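Local coordinates for protein UDP-N-acetylglucosamine 4,6-dehydratase (Vibrio fischeri, PDB 3PVZ) that binds NAD and probably acts as a lyase of the extended short-chain dehydrogenase type that dehydrates UDP-N-acetylglucosamine, at residues 231-236 against 265-270; 11-16 against 237-242. One frame throughout, in Å; residues are numbered along the deposited sequence.

How the contacts relate
Contact 1 pairs strand 231-235 with the short strand 268-269, and contact 2 ties the loop after helix 7-10 to the first turns of helix 237-250, which follows that strand directly in the chain. Their centres lie about 11 Å apart. Arg13 of contact 2 joins them: its NH2 probably donates to Phe234 O of contact 1 over 3.0 Å, while the same guanidinium meets Glu239, whose OE1 also accepts from Thr236 N. Contact 1 lies nearer the cofactor: the side chain of Phe234 comes within about 7 Å of the bound NAD, that of Glu239 within about 11 Å, and each is about 7 Å from that of Val203, an NAD-binding residue.

Contact 1 of 2, residues 231-236 against 265-270; sequences KRYFVT and LHLISF
Arg232 and Ile268 form the hydrogen-bonded pair of an antiparallel ladder at the edge of a small three-stranded mixed sheet, in which strand 231-235 lies between 202-203 and 268-269. Arg232 N gives its hydrogen to Ile268 O at 2.9 Å, and Ile268 N returns one to Arg232 O. Next to them, Lys231 and Ser269 make a non-hydrogen-bonded pair, with Lys231 CG against Ser269 N and CB. Ser269 OG itself turns to Asp272 N, capping the helix that starts at Phe270.

Leu267 lays its CD2 methyl over the centre of one face of the Tyr233 ring, 3.5 Å from the ring centroid and only 10° off the normal, a close CH-pi contact. Tyr233 CG stands anti to its own carbonyl carbon (chi1 -62°), and the ring extends across residues 265-267, with CD1 near His266 C and CE1 near Leu265 O.

Phe234 and Phe270 meet differently. Their planes are at 88°, with centroids 5.8 Å apart, and the edge of Phe234 is directed at the face of Phe270 in an offset T-shaped pair. The rim of Phe234 also meets the ladder, where Ile268 O lies at the ring edge, in its plane, nearest CE2. Arg232 contributes the aliphatic part of its chain, CG resting 3.9 Å from Phe270 CZ. Leu211 of helix 210-219 packs on both phenylalanines, linking this side of the sheet to that helix.

Beyond the paired residues the two backbones part, and a water bridges them, accepting from Phe234 N at 2.7 Å and donating to His266 O at 2.8 Å.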
loop_
_atom_site.group_PDB
_atom_site.type_symbol
_atom_site.label_atom_id
_atom_site.label_comp_id
_atom_site.label_asym_id
_atom_site.label_seq_id
_atom_site.Cartn_x
_atom_site.Cartn_y
_atom_site.Cartn_z
ATOM N N LYS A 231 -24.980 4.685 9.387
ATOM C CA LYS A 231 -25.194 5.655 8.322
ATOM C C LYS A 231 -24.019 6.617 8.256
ATOM O O LYS A 231 -23.447 6.968 9.282
ATOM C CB LYS A 231 -26.450 6.464 8.586
ATOM C CG LYS A 231 -27.773 5.715 8.472
ATOM C CD LYS A 231 -28.792 6.272 9.473
ATOM C CE LYS A 231 -30.048 6.766 8.810
ATOM N NZ LYS A 231 -30.674 7.817 9.628
ATOM N N ARG A 232 -23.655 7.039 7.058
ATOM C CA ARG A 232 -22.624 8.070 6.913
ATOM C C ARG A 232 -23.022 9.073 5.859
ATOM O O ARG A 232 -23.898 8.801 5.035
ATOM C CB ARG A 232 -21.270 7.476 6.485
ATOM C CG ARG A 232 -20.671 6.466 7.435
ATOM C CD ARG A 232 -20.096 7.120 8.661
ATOM N NE ARG A 232 -19.464 6.130 9.529
ATOM C CZ ARG A 232 -19.845 5.823 10.775
ATOM N NH1 ARG A 232 -20.893 6.405 11.378
ATOM N NH2 ARG A 232 -19.156 4.900 11.440
ATOM N N TYR A 233 -22.335 10.213 5.899
ATOM C CA TYR A 233 -22.217 11.120 4.774
ATOM C C TYR A 233 -21.102 10.721 3.838
ATOM O O TYR A 233 -19.971 10.439 4.268
ATOM C CB TYR A 233 -21.908 12.526 5.257
ATOM C CG TYR A 233 -22.970 13.141 6.120
ATOM C CD1 TYR A 233 -24.239 13.391 5.615
ATOM C CD2 TYR A 233 -22.683 13.526 7.419
ATOM C CE1 TYR A 233 -25.239 14.001 6.416
ATOM C CE2 TYR A 233 -23.654 14.114 8.233
ATOM C CZ TYR A 233 -24.923 14.345 7.724
ATOM O OH TYR A 233 -25.841 14.905 8.530
ATOM N N PHE A 234 -21.404 10.757 2.547
ATOM C CA PHE A 234 -20.485 10.366 1.529
ATOM C C PHE A 234 -20.193 11.481 0.529
ATOM O O PHE A 234 -21.079 12.218 0.115
ATOM C CB PHE A 234 -21.054 9.182 0.774
ATOM C CG PHE A 234 -21.113 7.942 1.585
ATOM C CD1 PHE A 234 -20.072 7.026 1.553
ATOM C CD2 PHE A 234 -22.227 7.675 2.389
ATOM C CE1 PHE A 234 -20.126 5.880 2.311
ATOM C CE2 PHE A 234 -22.278 6.544 3.138
ATOM C CZ PHE A 234 -21.248 5.632 3.106
ATOM N N VAL A 235 -18.946 11.564 0.113
ATOM C CA VAL A 235 -18.530 12.441 -0.970
ATOM C C VAL A 235 -17.846 11.616 -2.023
ATOM O O VAL A 235 -17.480 10.477 -1.773
ATOM C CB VAL A 235 -17.560 13.519 -0.509
ATOM C CG1 VAL A 235 -18.246 14.476 0.428
ATOM C CG2 VAL A 235 -16.326 12.898 0.178
ATOM N N THR A 236 -17.715 12.202 -3.214
ATOM C CA THR A 236 -16.926 11.637 -4.293
ATOM C C THR A 236 -15.410 11.891 -4.143
ATOM O O THR A 236 -14.955 12.880 -3.523
ATOM C CB THR A 236 -17.358 12.193 -5.673
ATOM O OG1 THR A 236 -17.016 13.578 -5.748
ATOM C CG2 THR A 236 -18.895 12.045 -5.871
ATOM N N LEU A 265 -26.817 16.641 1.040
ATOM C CA LEU A 265 -26.056 15.596 1.729
ATOM C C LEU A 265 -26.926 14.870 2.748
ATOM O O LEU A 265 -27.375 15.474 3.744
ATOM C CB LEU A 265 -24.832 16.178 2.447
ATOM C CG LEU A 265 -23.519 16.350 1.696
ATOM C CD1 LEU A 265 -22.434 16.856 2.631
ATOM C CD2 LEU A 265 -23.099 15.029 1.040
ATOM N N HIS A 266 -27.173 13.582 2.507
ATOM C CA HIS A 266 -27.996 12.800 3.412
ATOM C C HIS A 266 -27.180 11.692 4.000
ATOM O O HIS A 266 -26.309 11.153 3.329
ATOM C CB HIS A 266 -29.214 12.189 2.685
ATOM C CG HIS A 266 -30.168 13.210 2.153
ATOM N ND1 HIS A 266 -30.878 14.061 2.974
ATOM C CD2 HIS A 266 -30.514 13.531 0.884
ATOM C CE1 HIS A 266 -31.619 14.863 2.231
ATOM N NE2 HIS A 266 -31.422 14.559 0.960
ATOM N N LEU A 267 -27.490 11.338 5.244
ATOM C CA LEU A 267 -26.948 10.142 5.838
ATOM C C LEU A 267 -27.535 8.953 5.096
ATOM O O LEU A 267 -28.716 8.953 4.819
ATOM C CB LEU A 267 -27.302 10.050 7.312
ATOM C CG LEU A 267 -26.700 11.108 8.258
ATOM C CD1 LEU A 267 -27.473 11.089 9.570
ATOM C CD2 LEU A 267 -25.212 10.876 8.499
ATOM N N ILE A 268 -26.702 7.974 4.744
ATOM C CA ILE A 268 -27.128 6.797 4.011
ATOM C C ILE A 268 -26.412 5.619 4.629
ATOM O O ILE A 268 -25.259 5.718 5.001
ATOM C CB ILE A 268 -26.711 6.836 2.519
ATOM C CG1 ILE A 268 -27.312 8.025 1.780
ATOM C CG2 ILE A 268 -27.137 5.524 1.795
ATOM C CD1 ILE A 268 -26.476 8.419 0.489
ATOM N N SER A 269 -27.080 4.485 4.714
ATOM C CA SER A 269 -26.465 3.307 5.309
ATOM C C SER A 269 -25.632 2.581 4.267
ATOM O O SER A 269 -25.828 2.776 3.082
ATOM C CB SER A 269 -27.542 2.377 5.897
ATOM O OG SER A 269 -28.100 1.544 4.890
ATOM N N PHE A 270 -24.699 1.766 4.734
ATOM C CA PHE A 270 -23.872 0.977 3.876
ATOM C C PHE A 270 -24.704 -0.037 3.098
ATOM O O PHE A 270 -24.441 -0.264 1.919
ATOM C CB PHE A 270 -22.786 0.248 4.682
ATOM C CG PHE A 270 -21.711 1.150 5.210
ATOM C CD1 PHE A 270 -20.744 1.641 4.367
ATOM C CD2 PHE A 270 -21.689 1.535 6.531
ATOM C CE1 PHE A 270 -19.764 2.479 4.821
ATOM C CE2 PHE A 270 -20.705 2.384 7.005
ATOM C CZ PHE A 270 -19.735 2.867 6.140
HETATM O O HOH W 1 -23.931 11.596 1.885
#

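Contact 2 of 2, residues 11-16 against 237-242; sequences IGRDTE and PQESGE
A buried bidentate salt bridge between Arg13 and Glu239 ties the loop after helix 7-10 to the N-terminal turns of helix 237-250. The two side chains reach toward each other tip to tip, their guanidinium and carboxylate planes only 8° apart. Arg13 NH2 donates to the syn lone pair of Glu239 OE1 at 2.8 Å, and NH1 faces Glu239 OE2 at 3.0 Å, although the position of NH1 is less certain. Glu239 is extended beyond CG, whereas a bend at chi3 (-82°) turns NE of the arginine off the line of its chain.

Glu239 OE2 also accepts from Leu17 N. With Thr236 N on OE1, the carboxylate is thus gripped by backbone amides as well as by the arginine, which would be expected to stabilise its negative charge.

Beside this pair, Glu16 brings its OE1 to 3.6 Å from Glu242 OE1. A water donates to both oxygens, at 2.9 Å to Glu16 OE1 and 2.6 Å to Glu242 OE1, and probably eases the repulsion of like charges. Gln238 NE2 donates to Glu242 OE2 at 3.3 Å, nearly straight along its N-H and from above the carboxylate plane.

Just before Arg13, helix 7-10 closes with Gly12 as the C-prime residue and bonds from Arg13 N to Leu8 O and Gly12 N to Ser9 O, the signature of a Schellman motif.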
loop_
_atom_site.group_PDB
_atom_site.type_symbol
_atom_site.label_atom_id
_atom_site.label_comp_id
_atom_site.label_asym_id
_atom_site.label_seq_id
_atom_site.Cartn_x
_atom_site.Cartn_y
_atom_site.Cartn_z
ATOM N N ILE A 11 -24.619 7.753 -4.126
ATOM C CA ILE A 11 -24.670 8.328 -2.785
ATOM C C ILE A 11 -25.833 9.302 -2.648
ATOM O O ILE A 11 -25.771 10.268 -1.872
ATOM C CB ILE A 11 -23.295 8.930 -2.320
ATOM C CG1 ILE A 11 -22.748 9.954 -3.317
ATOM C CG2 ILE A 11 -22.302 7.830 -2.139
ATOM C CD1 ILE A 11 -21.490 10.686 -2.835
ATOM N N GLY A 12 -26.904 9.046 -3.398
ATOM C CA GLY A 12 -28.187 9.728 -3.178
ATOM C C GLY A 12 -28.182 11.218 -3.432
ATOM O O GLY A 12 -28.916 11.958 -2.781
ATOM N N ARG A 13 -27.351 11.649 -4.378
ATOM C CA ARG A 13 -27.214 13.047 -4.760
ATOM C C ARG A 13 -27.140 13.094 -6.273
ATOM O O ARG A 13 -26.965 12.080 -6.911
ATOM C CB ARG A 13 -25.918 13.655 -4.178
ATOM C CG ARG A 13 -26.004 14.079 -2.722
ATOM C CD ARG A 13 -24.874 15.102 -2.321
ATOM N NE ARG A 13 -23.598 14.449 -2.012
ATOM C CZ ARG A 13 -22.433 14.726 -2.605
ATOM N NH1 ARG A 13 -22.332 15.656 -3.546
ATOM N NH2 ARG A 13 -21.353 14.067 -2.237
ATOM N N ASP A 14 -27.262 14.282 -6.845
ATOM C CA ASP A 14 -27.220 14.447 -8.297
ATOM C C ASP A 14 -26.273 15.590 -8.728
ATOM O O ASP A 14 -25.925 15.705 -9.909
ATOM C CB ASP A 14 -28.681 14.581 -8.802
ATOM C CG ASP A 14 -28.870 15.638 -9.881
ATOM O OD1 ASP A 14 -28.298 15.499 -11.000
ATOM O OD2 ASP A 14 -29.643 16.586 -9.611
ATOM N N THR A 15 -25.773 16.358 -7.755
ATOM C CA THR A 15 -24.910 17.511 -8.035
ATOM C C THR A 15 -23.650 17.566 -7.136
ATOM O O THR A 15 -23.690 17.159 -5.969
ATOM C CB THR A 15 -25.745 18.770 -7.830
ATOM O OG1 THR A 15 -25.054 19.900 -8.356
ATOM C CG2 THR A 15 -26.078 18.965 -6.337
ATOM N N GLU A 16 -22.550 18.076 -7.687
ATOM C CA GLU A 16 -21.297 18.228 -6.943
ATOM C C GLU A 16 -21.499 19.129 -5.723
ATOM O O GLU A 16 -22.436 19.914 -5.684
ATOM C CB GLU A 16 -20.139 18.737 -7.835
ATOM C CG GLU A 16 -19.856 17.878 -9.087
ATOM C CD GLU A 16 -18.358 17.513 -9.366
ATOM O OE1 GLU A 16 -17.431 17.654 -8.489
ATOM O OE2 GLU A 16 -18.128 17.008 -10.499
ATOM N N PRO A 237 -14.617 11.003 -4.748
ATOM C CA PRO A 237 -13.199 11.257 -4.855
ATOM C C PRO A 237 -12.899 12.682 -5.341
ATOM O O PRO A 237 -12.118 13.366 -4.695
ATOM C CB PRO A 237 -12.731 10.210 -5.872
ATOM C CG PRO A 237 -13.661 9.069 -5.642
ATOM C CD PRO A 237 -14.993 9.732 -5.399
ATOM N N GLN A 238 -13.517 13.145 -6.425
ATOM C CA GLN A 238 -13.192 14.483 -6.926
ATOM C C GLN A 238 -13.463 15.549 -5.907
ATOM O O GLN A 238 -12.743 16.535 -5.811
ATOM C CB GLN A 238 -13.963 14.821 -8.180
ATOM C CG GLN A 238 -13.660 16.219 -8.738
ATOM C CD GLN A 238 -14.141 16.371 -10.174
ATOM O OE1 GLN A 238 -14.119 15.413 -10.935
ATOM N NE2 GLN A 238 -14.571 17.578 -10.547
ATOM N N GLU A 239 -14.518 15.349 -5.137
ATOM C CA GLU A 239 -14.874 16.293 -4.109
ATOM C C GLU A 239 -13.792 16.335 -3.051
ATOM O O GLU A 239 -13.450 17.423 -2.558
ATOM C CB GLU A 239 -16.227 15.917 -3.522
ATOM C CG GLU A 239 -17.325 16.271 -4.491
ATOM C CD GLU A 239 -18.714 15.891 -4.038
ATOM O OE1 GLU A 239 -18.866 14.995 -3.186
ATOM O OE2 GLU A 239 -19.654 16.521 -4.568
ATOM N N SER A 240 -13.228 15.166 -2.722
ATOM C CA SER A 240 -12.108 15.099 -1.751
ATOM C C SER A 240 -10.889 15.839 -2.267
ATOM O O SER A 240 -10.216 16.568 -1.553
ATOM C CB SER A 240 -11.772 13.666 -1.320
ATOM O OG SER A 240 -11.243 12.875 -2.349
ATOM N N GLY A 241 -10.645 15.679 -3.531
ATOM C CA GLY A 241 -9.528 16.333 -4.172
ATOM C C GLY A 241 -9.725 17.817 -4.230
ATOM O O GLY A 241 -8.780 18.576 -4.033
ATOM N N GLU A 242 -10.956 18.245 -4.477
ATOM C CA GLU A 242 -11.236 19.678 -4.559
ATOM C C GLU A 242 -11.083 20.370 -3.207
ATOM O O GLU A 242 -10.569 21.470 -3.131
ATOM C CB GLU A 242 -12.614 19.915 -5.153
ATOM C CG GLU A 242 -12.650 19.705 -6.652
ATOM C CD GLU A 242 -14.078 19.760 -7.251
ATOM O OE1 GLU A 242 -15.071 19.490 -6.531
ATOM O OE2 GLU A 242 -14.194 20.046 -8.466
HETATM O O HOH W 2 -17.636 19.862 -6.592
#